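Local coordinates for protein alcohol dehydrogenase (Aeropyrum pernix, PDB 1H2B) that probably catalyses the NAD-dependent, zinc-dependent oxidation of alcohols in a hyperthermophilic archaeon, and binds the dinucleotide in a Rossmann-type domain, at residues Asn256-Phe261 and Pro272-Arg277; Thr213-Asp218 and Met247-Gly252; Ala191-Gly196 and Val268-Tyr273. All blocks are in the same frame, centred on the assembly; numbering follows the deposited sequence.

Contact 1 (Asn256-Phe261 and Pro272-Arg277); sequences NVAMDF and PYLLGR. With NAJ (nicotinamide-adenine-dinucleotide (acidic form)), chain I.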
loop_
_atom_site.group_PDB
_atom_site.type_symbol
_atom_site.label_atom_id
_atom_site.label_comp_id
_atom_site.label_asym_id
_atom_site.label_seq_id
_atom_site.Cartn_x
_atom_site.Cartn_y
_atom_site.Cartn_z
ATOM N N ASN B 256 1.969 4.752 -18.370
ATOM C CA ASN B 256 1.760 4.056 -17.107
ATOM C C ASN B 256 0.418 4.419 -16.475
ATOM O O ASN B 256 -0.237 3.581 -15.810
ATOM C CB ASN B 256 2.899 4.411 -16.161
ATOM C CG ASN B 256 4.243 4.024 -16.734
ATOM O OD1 ASN B 256 4.795 4.664 -17.615
ATOM N ND2 ASN B 256 4.756 2.896 -16.243
ATOM N N VAL B 257 0.013 5.679 -16.622
ATOM C CA VAL B 257 -1.290 6.141 -16.102
ATOM C C VAL B 257 -1.879 7.095 -17.145
ATOM O O VAL B 257 -1.159 7.916 -17.704
ATOM C CB VAL B 257 -1.156 6.924 -14.808
ATOM C CG1 VAL B 257 -2.527 7.485 -14.385
ATOM C CG2 VAL B 257 -0.637 6.023 -13.653
ATOM N N ALA B 258 -3.167 6.898 -17.459
ATOM C CA ALA B 258 -3.911 7.919 -18.217
ATOM C C ALA B 258 -5.014 8.427 -17.324
ATOM O O ALA B 258 -5.542 7.668 -16.516
ATOM C CB ALA B 258 -4.511 7.320 -19.480
ATOM N N MET B 259 -5.356 9.713 -17.457
ATOM C CA MET B 259 -6.350 10.342 -16.581
ATOM C C MET B 259 -7.344 11.037 -17.478
ATOM O O MET B 259 -6.970 11.937 -18.201
ATOM C CB MET B 259 -5.656 11.360 -15.649
ATOM C CG MET B 259 -4.509 10.700 -14.817
ATOM S SD MET B 259 -3.875 11.856 -13.647
ATOM C CE MET B 259 -5.139 11.818 -12.389
ATOM N N ASP B 260 -8.613 10.595 -17.457
ATOM C CA ASP B 260 -9.602 11.215 -18.337
ATOM C C ASP B 260 -10.348 12.286 -17.555
ATOM O O ASP B 260 -11.172 11.948 -16.683
ATOM C CB ASP B 260 -10.582 10.144 -18.817
ATOM C CG ASP B 260 -11.577 10.694 -19.802
ATOM O OD1 ASP B 260 -11.682 11.931 -19.912
ATOM O OD2 ASP B 260 -12.271 9.939 -20.513
ATOM N N PHE B 261 -9.980 13.554 -17.811
ATOM C CA PHE B 261 -10.662 14.715 -17.227
ATOM C C PHE B 261 -11.620 15.366 -18.218
ATOM O O PHE B 261 -11.849 16.578 -18.160
ATOM C CB PHE B 261 -9.604 15.748 -16.743
ATOM C CG PHE B 261 -8.878 15.315 -15.528
ATOM C CD1 PHE B 261 -7.570 14.819 -15.589
ATOM C CD2 PHE B 261 -9.474 15.482 -14.283
ATOM C CE1 PHE B 261 -6.874 14.471 -14.388
ATOM C CE2 PHE B 261 -8.805 15.094 -13.085
ATOM C CZ PHE B 261 -7.465 14.629 -13.152
ATOM N N PRO B 272 -8.454 4.232 -22.939
ATOM C CA PRO B 272 -7.943 2.905 -22.551
ATOM C C PRO B 272 -6.833 2.445 -23.481
ATOM O O PRO B 272 -5.973 1.704 -23.028
ATOM C CB PRO B 272 -9.172 1.987 -22.673
ATOM C CG PRO B 272 -10.356 2.943 -22.558
ATOM C CD PRO B 272 -9.896 4.232 -23.243
ATOM N N TYR B 273 -6.832 2.899 -24.755
ATOM C CA TYR B 273 -5.859 2.453 -25.728
ATOM C C TYR B 273 -4.534 3.195 -25.557
ATOM O O TYR B 273 -3.555 2.832 -26.246
ATOM C CB TYR B 273 -6.421 2.645 -27.147
ATOM C CG TYR B 273 -7.499 1.633 -27.437
ATOM C CD1 TYR B 273 -8.818 1.943 -27.203
ATOM C CD2 TYR B 273 -7.176 0.362 -27.862
ATOM C CE1 TYR B 273 -9.850 0.996 -27.454
ATOM C CE2 TYR B 273 -8.201 -0.614 -28.095
ATOM C CZ TYR B 273 -9.504 -0.262 -27.871
ATOM O OH TYR B 273 -10.481 -1.201 -28.096
ATOM N N LEU B 274 -4.494 4.198 -24.657
ATOM C CA LEU B 274 -3.201 4.846 -24.315
ATOM C C LEU B 274 -2.347 4.009 -23.363
ATOM O O LEU B 274 -1.139 4.231 -23.228
ATOM C CB LEU B 274 -3.417 6.226 -23.674
ATOM C CG LEU B 274 -4.278 7.219 -24.472
ATOM C CD1 LEU B 274 -4.548 8.441 -23.632
ATOM C CD2 LEU B 274 -3.561 7.521 -25.791
ATOM N N LEU B 275 -2.972 3.033 -22.709
ATOM C CA LEU B 275 -2.311 2.350 -21.596
ATOM C C LEU B 275 -1.275 1.321 -22.027
ATOM O O LEU B 275 -1.495 0.493 -22.934
ATOM C CB LEU B 275 -3.349 1.614 -20.749
ATOM C CG LEU B 275 -4.418 2.509 -20.106
ATOM C CD1 LEU B 275 -5.412 1.590 -19.354
ATOM C CD2 LEU B 275 -3.862 3.602 -19.154
ATOM N N GLY B 276 -0.153 1.355 -21.328
ATOM C CA GLY B 276 0.838 0.308 -21.470
ATOM C C GLY B 276 0.547 -0.842 -20.517
ATOM O O GLY B 276 -0.499 -0.873 -19.854
ATOM N N ARG B 277 1.500 -1.779 -20.425
ATOM C CA ARG B 277 1.297 -2.940 -19.523
ATOM C C ARG B 277 1.210 -2.522 -18.070
ATOM O O ARG B 277 1.991 -1.690 -17.575
ATOM C CB ARG B 277 2.440 -3.936 -19.714
ATOM C CG ARG B 277 2.498 -4.444 -21.119
ATOM C CD ARG B 277 3.421 -5.652 -21.299
ATOM N NE ARG B 277 2.838 -6.869 -20.678
ATOM C CZ ARG B 277 1.848 -7.616 -21.157
ATOM N NH1 ARG B 277 1.273 -7.356 -22.322
ATOM N NH2 ARG B 277 1.477 -8.700 -20.470
HETATM P PA NAJ I . -14.161 21.481 -18.808
HETATM O O1A NAJ I . -15.273 21.717 -19.793
HETATM O O2A NAJ I . -13.518 22.682 -18.095
HETATM O O5B NAJ I . -12.898 20.778 -19.485
HETATM C C5B NAJ I . -13.030 19.744 -20.470
HETATM C C4B NAJ I . -11.747 19.836 -21.279
HETATM O O4B NAJ I . -11.723 18.690 -22.153
HETATM C C3B NAJ I . -11.632 21.111 -22.114
HETATM O O3B NAJ I . -10.353 21.744 -21.949
HETATM C C2B NAJ I . -11.845 20.516 -23.498
HETATM O O2B NAJ I . -11.279 21.296 -24.563
HETATM C C1B NAJ I . -11.209 19.123 -23.405
HETATM N N9A NAJ I . -11.654 18.169 -24.420
HETATM C C8A NAJ I . -12.894 18.033 -25.060
HETATM N N7A NAJ I . -12.846 16.971 -25.909
HETATM C C5A NAJ I . -11.594 16.435 -25.827
HETATM C C6A NAJ I . -10.979 15.374 -26.444
HETATM N N6A NAJ I . -11.580 14.623 -27.376
HETATM N N1A NAJ I . -9.698 15.055 -26.074
HETATM C C2A NAJ I . -8.985 15.808 -25.158
HETATM N N3A NAJ I . -9.591 16.866 -24.577
HETATM C C4A NAJ I . -10.872 17.174 -24.913
HETATM O O3 NAJ I . -14.724 20.426 -17.761
HETATM P PN NAJ I . -14.401 20.276 -16.187
HETATM O O1N NAJ I . -15.295 21.124 -15.406
HETATM O O2N NAJ I . -12.942 20.357 -15.977
HETATM O O5D NAJ I . -14.953 18.786 -15.956
HETATM C C5D NAJ I . -14.255 17.712 -16.582
HETATM C C4D NAJ I . -15.087 16.444 -16.473
HETATM O O4D NAJ I . -15.033 15.998 -15.107
HETATM C C3D NAJ I . -16.573 16.647 -16.767
HETATM O O3D NAJ I . -17.103 15.403 -17.260
HETATM C C2D NAJ I . -17.161 16.930 -15.378
HETATM O O2D NAJ I . -18.536 16.697 -15.248
HETATM C C1D NAJ I . -16.335 15.906 -14.579
HETATM N N1N NAJ I . -16.275 16.042 -13.123
HETATM C C2N NAJ I . -16.041 14.894 -12.425
HETATM C C3N NAJ I . -15.904 14.945 -11.048
HETATM C C7N NAJ I . -15.710 13.675 -10.286
HETATM O O7N NAJ I . -15.677 13.816 -8.950
HETATM N N7N NAJ I . -15.500 12.470 -10.824
HETATM C C4N NAJ I . -15.975 16.177 -10.319
HETATM C C5N NAJ I . -16.042 17.346 -11.128
HETATM C C6N NAJ I . -16.223 17.267 -12.496
#
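L275 reaches A258 through a single methyl group, and its side chain closes in step by step. L275 CB lies 6.0 Å from A258 CB, too far to touch it. CG, set anti to the carbonyl carbon (chi1 -61°), shortens the gap, and L275 CD2 finally comes to rest 3.8 Å from A258 CB. L275 CD2 is also 3.8 Å from A258 N, so it lies against both the backbone and the small side chain of the strand. The other branch, CD1, continues the extended line of the leucine (chi2 177°) and stays clear of A258. A second leucine completes the apolar contact: L274 CD1 approaches A258 CB more loosely, at 4.3 Å. No hydrogen bond links the two segments. The turn that presents the leucines is closed within its own segment, where L275 N donates to P272 O over 3.3 Å.

At the far end of 256-261 the chain arrives at the cofactor, F261 O lying 3.1 Å from C5D of the NAD. The strand is an inner one of the parallel Rossmann sheet, paired by its backbone with 189-193 and 279-283. On the face where A258 points, L281 of strand 279-283 touches A258, P272 and L275, while L274 also rests on A191 and V193 of strand 189-193. V257 and M259 look to the opposite face, where helix 166-181 covers the sheet, so the two leucines lie across the sheet from that helix.

Contact 2 (Thr213-Asp218 and Met247-Gly252); sequences TVIALD and MELTRG. With NAJ (nicotinamide-adenine-dinucleotide (acidic form)), chain I.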
loop_
_atom_site.group_PDB
_atom_site.type_symbol
_atom_site.label_atom_id
_atom_site.label_comp_id
_atom_site.label_asym_id
_atom_site.label_seq_id
_atom_site.Cartn_x
_atom_site.Cartn_y
_atom_site.Cartn_z
ATOM N N THR B 213 6.830 11.853 -16.411
ATOM C CA THR B 213 6.800 12.670 -17.642
ATOM C C THR B 213 5.327 12.894 -17.989
ATOM O O THR B 213 4.597 11.916 -18.165
ATOM C CB THR B 213 7.530 11.933 -18.764
ATOM O OG1 THR B 213 8.922 11.803 -18.385
ATOM C CG2 THR B 213 7.548 12.767 -20.020
ATOM N N VAL B 214 4.942 14.160 -18.130
ATOM C CA VAL B 214 3.531 14.534 -18.263
ATOM C C VAL B 214 3.209 14.836 -19.726
ATOM O O VAL B 214 3.818 15.727 -20.342
ATOM C CB VAL B 214 3.211 15.747 -17.406
ATOM C CG1 VAL B 214 1.757 16.167 -17.619
ATOM C CG2 VAL B 214 3.476 15.409 -15.926
ATOM N N ILE B 215 2.271 14.085 -20.305
ATOM C CA ILE B 215 1.804 14.337 -21.689
ATOM C C ILE B 215 0.352 14.862 -21.565
ATOM O O ILE B 215 -0.526 14.131 -21.030
ATOM C CB ILE B 215 1.799 13.046 -22.529
ATOM C CG1 ILE B 215 3.215 12.394 -22.559
ATOM C CG2 ILE B 215 1.284 13.342 -23.972
ATOM C CD1 ILE B 215 3.213 10.972 -23.113
ATOM N N ALA B 216 0.081 16.093 -21.994
ATOM C CA ALA B 216 -1.283 16.658 -21.818
ATOM C C ALA B 216 -1.974 16.651 -23.169
ATOM O O ALA B 216 -1.357 17.063 -24.195
ATOM C CB ALA B 216 -1.240 18.078 -21.279
ATOM N N LEU B 217 -3.247 16.235 -23.185
ATOM C CA LEU B 217 -4.046 16.188 -24.419
ATOM C C LEU B 217 -5.205 17.145 -24.338
ATOM O O LEU B 217 -5.876 17.255 -23.308
ATOM C CB LEU B 217 -4.639 14.778 -24.585
ATOM C CG LEU B 217 -3.696 13.785 -25.297
ATOM C CD1 LEU B 217 -2.438 13.542 -24.506
ATOM C CD2 LEU B 217 -4.391 12.439 -25.525
ATOM N N ASP B 218 -5.449 17.854 -25.445
ATOM C CA ASP B 218 -6.678 18.648 -25.564
ATOM C C ASP B 218 -6.933 18.850 -27.022
ATOM O O ASP B 218 -6.225 18.315 -27.846
ATOM C CB ASP B 218 -6.556 19.979 -24.805
ATOM C CG ASP B 218 -7.878 20.481 -24.316
ATOM O OD1 ASP B 218 -8.163 20.441 -23.093
ATOM O OD2 ASP B 218 -8.767 20.905 -25.124
ATOM N N MET B 247 1.612 6.831 -28.594
ATOM C CA MET B 247 2.471 5.674 -28.864
ATOM C C MET B 247 3.852 6.072 -29.401
ATOM O O MET B 247 4.874 5.537 -28.946
ATOM C CB MET B 247 1.750 4.633 -29.714
ATOM C CG MET B 247 0.606 3.948 -28.941
ATOM S SD MET B 247 1.246 3.087 -27.504
ATOM C CE MET B 247 -0.264 2.329 -26.787
ATOM N N GLU B 248 3.908 7.052 -30.298
ATOM C CA GLU B 248 5.218 7.587 -30.727
ATOM C C GLU B 248 6.019 8.226 -29.582
ATOM O O GLU B 248 7.216 7.977 -29.462
ATOM C CB GLU B 248 5.029 8.542 -31.915
ATOM C CG GLU B 248 4.652 7.821 -33.208
ATOM C CD GLU B 248 4.345 8.773 -34.370
ATOM O OE1 GLU B 248 4.735 9.967 -34.292
ATOM O OE2 GLU B 248 3.709 8.335 -35.367
ATOM N N LEU B 249 5.373 9.015 -28.719
ATOM C CA LEU B 249 6.075 9.638 -27.604
ATOM C C LEU B 249 6.661 8.627 -26.633
ATOM O O LEU B 249 7.681 8.886 -25.976
ATOM C CB LEU B 249 5.162 10.570 -26.816
ATOM C CG LEU B 249 4.835 11.867 -27.561
ATOM C CD1 LEU B 249 3.696 12.564 -26.917
ATOM C CD2 LEU B 249 6.079 12.774 -27.531
ATOM N N THR B 250 5.996 7.477 -26.529
ATOM C CA THR B 250 6.395 6.500 -25.542
ATOM C C THR B 250 7.091 5.328 -26.166
ATOM O O THR B 250 7.240 4.287 -25.513
ATOM C CB THR B 250 5.164 6.011 -24.745
ATOM O OG1 THR B 250 4.207 5.465 -25.664
ATOM C CG2 THR B 250 4.461 7.150 -24.012
ATOM N N ARG B 251 7.493 5.462 -27.435
ATOM C CA ARG B 251 8.233 4.423 -28.157
ATOM C C ARG B 251 7.484 3.083 -28.150
ATOM O O ARG B 251 8.085 1.996 -28.053
ATOM C CB ARG B 251 9.672 4.282 -27.620
ATOM C CG ARG B 251 10.505 5.531 -27.806
ATOM C CD ARG B 251 11.915 5.432 -27.221
ATOM N NE ARG B 251 12.861 6.264 -27.967
ATOM C CZ ARG B 251 13.146 7.538 -27.685
ATOM N NH1 ARG B 251 12.559 8.158 -26.661
ATOM N NH2 ARG B 251 14.023 8.196 -28.437
ATOM N N GLY B 252 6.157 3.195 -28.229
ATOM C CA GLY B 252 5.238 2.080 -28.392
ATOM C C GLY B 252 4.873 1.399 -27.089
ATOM O O GLY B 252 4.160 0.376 -27.108
HETATM P PA NAJ I . -14.161 21.481 -18.808
HETATM O O1A NAJ I . -15.273 21.717 -19.793
HETATM O O2A NAJ I . -13.518 22.682 -18.095
HETATM O O5B NAJ I . -12.898 20.778 -19.485
HETATM C C5B NAJ I . -13.030 19.744 -20.470
HETATM C C4B NAJ I . -11.747 19.836 -21.279
HETATM O O4B NAJ I . -11.723 18.690 -22.153
HETATM C C3B NAJ I . -11.632 21.111 -22.114
HETATM O O3B NAJ I . -10.353 21.744 -21.949
HETATM C C2B NAJ I . -11.845 20.516 -23.498
HETATM O O2B NAJ I . -11.279 21.296 -24.563
HETATM C C1B NAJ I . -11.209 19.123 -23.405
HETATM N N9A NAJ I . -11.654 18.169 -24.420
HETATM C C8A NAJ I . -12.894 18.033 -25.060
HETATM N N7A NAJ I . -12.846 16.971 -25.909
HETATM C C5A NAJ I . -11.594 16.435 -25.827
HETATM C C6A NAJ I . -10.979 15.374 -26.444
HETATM N N6A NAJ I . -11.580 14.623 -27.376
HETATM N N1A NAJ I . -9.698 15.055 -26.074
HETATM C C2A NAJ I . -8.985 15.808 -25.158
HETATM N N3A NAJ I . -9.591 16.866 -24.577
HETATM C C4A NAJ I . -10.872 17.174 -24.913
HETATM O O3 NAJ I . -14.724 20.426 -17.761
HETATM P PN NAJ I . -14.401 20.276 -16.187
HETATM O O1N NAJ I . -15.295 21.124 -15.406
HETATM O O2N NAJ I . -12.942 20.357 -15.977
HETATM O O5D NAJ I . -14.953 18.786 -15.956
HETATM C C5D NAJ I . -14.255 17.712 -16.582
HETATM C C4D NAJ I . -15.087 16.444 -16.473
HETATM O O4D NAJ I . -15.033 15.998 -15.107
HETATM C C3D NAJ I . -16.573 16.647 -16.767
HETATM O O3D NAJ I . -17.103 15.403 -17.260
HETATM C C2D NAJ I . -17.161 16.930 -15.378
HETATM O O2D NAJ I . -18.536 16.697 -15.248
HETATM C C1D NAJ I . -16.335 15.906 -14.579
HETATM N N1N NAJ I . -16.275 16.042 -13.123
HETATM C C2N NAJ I . -16.041 14.894 -12.425
HETATM C C3N NAJ I . -15.904 14.945 -11.048
HETATM C C7N NAJ I . -15.710 13.675 -10.286
HETATM O O7N NAJ I . -15.677 13.816 -8.950
HETATM N N7N NAJ I . -15.500 12.470 -10.824
HETATM C C4N NAJ I . -15.975 16.177 -10.319
HETATM C C5N NAJ I . -16.042 17.346 -11.128
HETATM C C6N NAJ I . -16.223 17.267 -12.496
#
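I215 and L249 meet methyl to methyl, I215 CG2 lying 3.9 Å from L249 CD1, and the two side chains run antiparallel, overlapping alongside one another. The isoleucine's longer branch serves a second partner: CG1 stands anti to the carbonyl carbon (chi1 -57°), which carries I215 CD1 to within 4.1 Å of T250 CG2. Both contacts are purely apolar. V236 of the neighbouring strand 234-237 touches I215 and L249 alike and enlarges the apolar patch. T250 meets the strand through its methyl, while its OG1 is hydrogen-bonded to V246 O. Where the helix ends, a Schellman motif fixes the chain, with G252 N bonded to M247 O over 2.8 Å, R251 N to E248 O over 3.2 Å, and R251, at positive phi, as the C-prime residue.

Strand 213-218 is the second strand of the Rossmann fold, and helix 242-249 belongs to the beta-alpha-beta crossover that runs from strand 234-237 at the sheet's edge to strand 255-260. As in other NAD-binding Rossmann domains, this second strand ends in an acid, D218, which grips both hydroxyls of the adenosine ribose. NAJ O2B donates to D218 OD2 over 2.6 Å and NAJ O3B to D218 OD1 over 2.8 Å, one carboxylate oxygen for each hydroxyl. The carboxylate is itself held in place: OD1 also accepts from V195 N of the glycine-rich turn, and OD2 a weak bond from K220 N. With an alanine in place of D218 the ribose diol would probably lose both acceptors and be freer to shift, and V195 N would be left without this partner. K223 and L224 of helix 221-229 touch the acid's side chain.

Contact 3 (Ala191-Gly196 and Val268-Tyr273); sequences AIVGVG and VDYTPY. With NAJ (nicotinamide-adenine-dinucleotide (acidic form)), chain I.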
loop_
_atom_site.group_PDB
_atom_site.type_symbol
_atom_site.label_atom_id
_atom_site.label_comp_id
_atom_site.label_asym_id
_atom_site.label_seq_id
_atom_site.Cartn_x
_atom_site.Cartn_y
_atom_site.Cartn_z
ATOM N N ALA B 191 -0.516 10.378 -19.117
ATOM C CA ALA B 191 -1.313 11.198 -20.052
ATOM C C ALA B 191 -2.443 11.827 -19.261
ATOM O O ALA B 191 -3.242 11.122 -18.616
ATOM C CB ALA B 191 -1.919 10.352 -21.135
ATOM N N ILE B 192 -2.499 13.151 -19.279
ATOM C CA ILE B 192 -3.575 13.875 -18.605
ATOM C C ILE B 192 -4.441 14.382 -19.742
ATOM O O ILE B 192 -3.964 15.145 -20.601
ATOM C CB ILE B 192 -2.986 14.994 -17.631
ATOM C CG1 ILE B 192 -4.093 15.706 -16.848
ATOM C CG2 ILE B 192 -2.000 15.975 -18.354
ATOM C CD1 ILE B 192 -4.947 16.643 -17.672
ATOM N N VAL B 193 -5.675 13.901 -19.811
ATOM C CA VAL B 193 -6.497 14.140 -20.990
ATOM C C VAL B 193 -7.595 15.119 -20.629
ATOM O O VAL B 193 -8.454 14.805 -19.789
ATOM C CB VAL B 193 -7.118 12.803 -21.459
ATOM C CG1 VAL B 193 -8.057 13.048 -22.656
ATOM C CG2 VAL B 193 -6.021 11.790 -21.770
ATOM N N GLY B 194 -7.569 16.315 -21.268
ATOM C CA GLY B 194 -8.516 17.359 -20.967
ATOM C C GLY B 194 -7.909 18.385 -20.058
ATOM O O GLY B 194 -7.847 18.142 -18.854
ATOM N N VAL B 195 -7.429 19.489 -20.644
ATOM C CA VAL B 195 -6.781 20.553 -19.875
ATOM C C VAL B 195 -7.833 21.609 -19.569
ATOM O O VAL B 195 -7.712 22.782 -19.962
ATOM C CB VAL B 195 -5.537 21.128 -20.612
ATOM C CG1 VAL B 195 -4.772 22.146 -19.692
ATOM C CG2 VAL B 195 -4.598 20.018 -21.044
ATOM N N GLY B 196 -8.866 21.143 -18.860
ATOM C CA GLY B 196 -10.015 21.962 -18.538
ATOM C C GLY B 196 -9.956 22.513 -17.137
ATOM O O GLY B 196 -8.869 22.721 -16.589
ATOM N N VAL B 268 -13.540 8.570 -23.719
ATOM C CA VAL B 268 -13.691 7.255 -23.060
ATOM C C VAL B 268 -13.341 6.151 -24.054
ATOM O O VAL B 268 -12.870 5.091 -23.663
ATOM C CB VAL B 268 -15.130 7.167 -22.489
ATOM C CG1 VAL B 268 -15.501 5.761 -22.008
ATOM C CG2 VAL B 268 -15.281 8.145 -21.344
ATOM N N ASP B 269 -13.503 6.454 -25.325
ATOM C CA ASP B 269 -13.154 5.468 -26.331
ATOM C C ASP B 269 -11.687 5.343 -26.566
ATOM O O ASP B 269 -11.207 4.238 -26.714
ATOM C CB ASP B 269 -13.888 5.679 -27.589
ATOM C CG ASP B 269 -15.316 5.107 -27.476
ATOM O OD1 ASP B 269 -15.613 4.060 -26.764
ATOM O OD2 ASP B 269 -16.156 5.707 -28.052
ATOM N N TYR B 270 -10.952 6.462 -26.576
ATOM C CA TYR B 270 -9.526 6.334 -26.874
ATOM C C TYR B 270 -8.601 6.170 -25.658
ATOM O O TYR B 270 -7.501 5.572 -25.786
ATOM C CB TYR B 270 -9.002 7.462 -27.817
ATOM C CG TYR B 270 -8.787 8.866 -27.246
ATOM C CD1 TYR B 270 -7.695 9.152 -26.405
ATOM C CD2 TYR B 270 -9.613 9.923 -27.656
ATOM C CE1 TYR B 270 -7.488 10.423 -25.942
ATOM C CE2 TYR B 270 -9.419 11.228 -27.199
ATOM C CZ TYR B 270 -8.344 11.457 -26.348
ATOM O OH TYR B 270 -8.105 12.734 -25.900
ATOM N N THR B 271 -9.033 6.683 -24.501
ATOM C CA THR B 271 -8.078 6.679 -23.385
ATOM C C THR B 271 -7.621 5.282 -22.927
ATOM O O THR B 271 -6.473 5.124 -22.600
ATOM C CB THR B 271 -8.532 7.525 -22.197
ATOM O OG1 THR B 271 -9.872 7.170 -21.813
ATOM C CG2 THR B 271 -8.577 9.028 -22.617
ATOM N N PRO B 272 -8.454 4.232 -22.939
ATOM C CA PRO B 272 -7.943 2.905 -22.551
ATOM C C PRO B 272 -6.833 2.445 -23.481
ATOM O O PRO B 272 -5.973 1.704 -23.028
ATOM C CB PRO B 272 -9.172 1.987 -22.673
ATOM C CG PRO B 272 -10.356 2.943 -22.558
ATOM C CD PRO B 272 -9.896 4.232 -23.243
ATOM N N TYR B 273 -6.832 2.899 -24.755
ATOM C CA TYR B 273 -5.859 2.453 -25.728
ATOM C C TYR B 273 -4.534 3.195 -25.557
ATOM O O TYR B 273 -3.555 2.832 -26.246
ATOM C CB TYR B 273 -6.421 2.645 -27.147
ATOM C CG TYR B 273 -7.499 1.633 -27.437
ATOM C CD1 TYR B 273 -8.818 1.943 -27.203
ATOM C CD2 TYR B 273 -7.176 0.362 -27.862
ATOM C CE1 TYR B 273 -9.850 0.996 -27.454
ATOM C CE2 TYR B 273 -8.201 -0.614 -28.095
ATOM C CZ TYR B 273 -9.504 -0.262 -27.871
ATOM O OH TYR B 273 -10.481 -1.201 -28.096
HETATM P PA NAJ I . -14.161 21.481 -18.808
HETATM O O1A NAJ I . -15.273 21.717 -19.793
HETATM O O2A NAJ I . -13.518 22.682 -18.095
HETATM O O5B NAJ I . -12.898 20.778 -19.485
HETATM C C5B NAJ I . -13.030 19.744 -20.470
HETATM C C4B NAJ I . -11.747 19.836 -21.279
HETATM O O4B NAJ I . -11.723 18.690 -22.153
HETATM C C3B NAJ I . -11.632 21.111 -22.114
HETATM O O3B NAJ I . -10.353 21.744 -21.949
HETATM C C2B NAJ I . -11.845 20.516 -23.498
HETATM O O2B NAJ I . -11.279 21.296 -24.563
HETATM C C1B NAJ I . -11.209 19.123 -23.405
HETATM N N9A NAJ I . -11.654 18.169 -24.420
HETATM C C8A NAJ I . -12.894 18.033 -25.060
HETATM N N7A NAJ I . -12.846 16.971 -25.909
HETATM C C5A NAJ I . -11.594 16.435 -25.827
HETATM C C6A NAJ I . -10.979 15.374 -26.444
HETATM N N6A NAJ I . -11.580 14.623 -27.376
HETATM N N1A NAJ I . -9.698 15.055 -26.074
HETATM C C2A NAJ I . -8.985 15.808 -25.158
HETATM N N3A NAJ I . -9.591 16.866 -24.577
HETATM C C4A NAJ I . -10.872 17.174 -24.913
HETATM O O3 NAJ I . -14.724 20.426 -17.761
HETATM P PN NAJ I . -14.401 20.276 -16.187
HETATM O O1N NAJ I . -15.295 21.124 -15.406
HETATM O O2N NAJ I . -12.942 20.357 -15.977
HETATM O O5D NAJ I . -14.953 18.786 -15.956
HETATM C C5D NAJ I . -14.255 17.712 -16.582
HETATM C C4D NAJ I . -15.087 16.444 -16.473
HETATM O O4D NAJ I . -15.033 15.998 -15.107
HETATM C C3D NAJ I . -16.573 16.647 -16.767
HETATM O O3D NAJ I . -17.103 15.403 -17.260
HETATM C C2D NAJ I . -17.161 16.930 -15.378
HETATM O O2D NAJ I . -18.536 16.697 -15.248
HETATM C C1D NAJ I . -16.335 15.906 -14.579
HETATM N N1N NAJ I . -16.275 16.042 -13.123
HETATM C C2N NAJ I . -16.041 14.894 -12.425
HETATM C C3N NAJ I . -15.904 14.945 -11.048
HETATM C C7N NAJ I . -15.710 13.675 -10.286
HETATM O O7N NAJ I . -15.677 13.816 -8.950
HETATM N N7N NAJ I . -15.500 12.470 -10.824
HETATM C C4N NAJ I . -15.975 16.177 -10.319
HETATM C C5N NAJ I . -16.042 17.346 -11.128
HETATM C C6N NAJ I . -16.223 17.267 -12.496
#
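The first strand of the Rossmann fold and its glycine-rich turn, a GxGxxG pattern that includes G194 and G196, meet the end of helix 265-270 where V193 faces Y270 and T271. The valine divides its two methyls between these partners. V193 CG1, anti to the backbone N (chi1 177°), lies 3.3 Å from Y270 OH and obliquely to the phenol ring. V193 CG2 packs 3.9 Å from T271 CG2, and the polar end of that threonine is taken up by T267 O. V193 CG1 also touches the adenine, 3.8 Å from NAJ C2A, so one methyl rests against both the base and the phenol oxygen where these two meet.

Beyond V193 the turn runs close along the adenosine ribose and its 5' oxygen. At G196 a beta carbon would run into NAJ O5B, and at G194 one would come too near NAJ O4B and the carbonyl oxygen of V193. Y270 bounds the adenine from the other segment, with L217 and A238 against its side chain. Its hydroxyl is hydrogen-bonded to the base, Y270 OH lying 2.8 Å from NAJ N1A, which sits at the ring's edge close to its plane.

Each contact packs a segment against a strand of one parallel sheet and touches the same NAD. Contacts 1 and 3 are closest, their centres about 7 Å apart; they share P272 and Y273, with their strands probably hydrogen-bonded, F261 N to V193 O at 2.8 Å. Contact 2 is centred about 11 Å from contact 3 and 10 Å from contact 1. Its strand flanks 189-193 on the other side, L217 O 2.8 Å from G194 N. Contacts 2 and 3 hold the adenosine half; F261 lies by the nicotinamide ribose. The octanoic acid, in the pocket of the zinc ligands C54, H79 and D168, is about 14 Å from the L275 side chain, so the contacts serve the cofactor side.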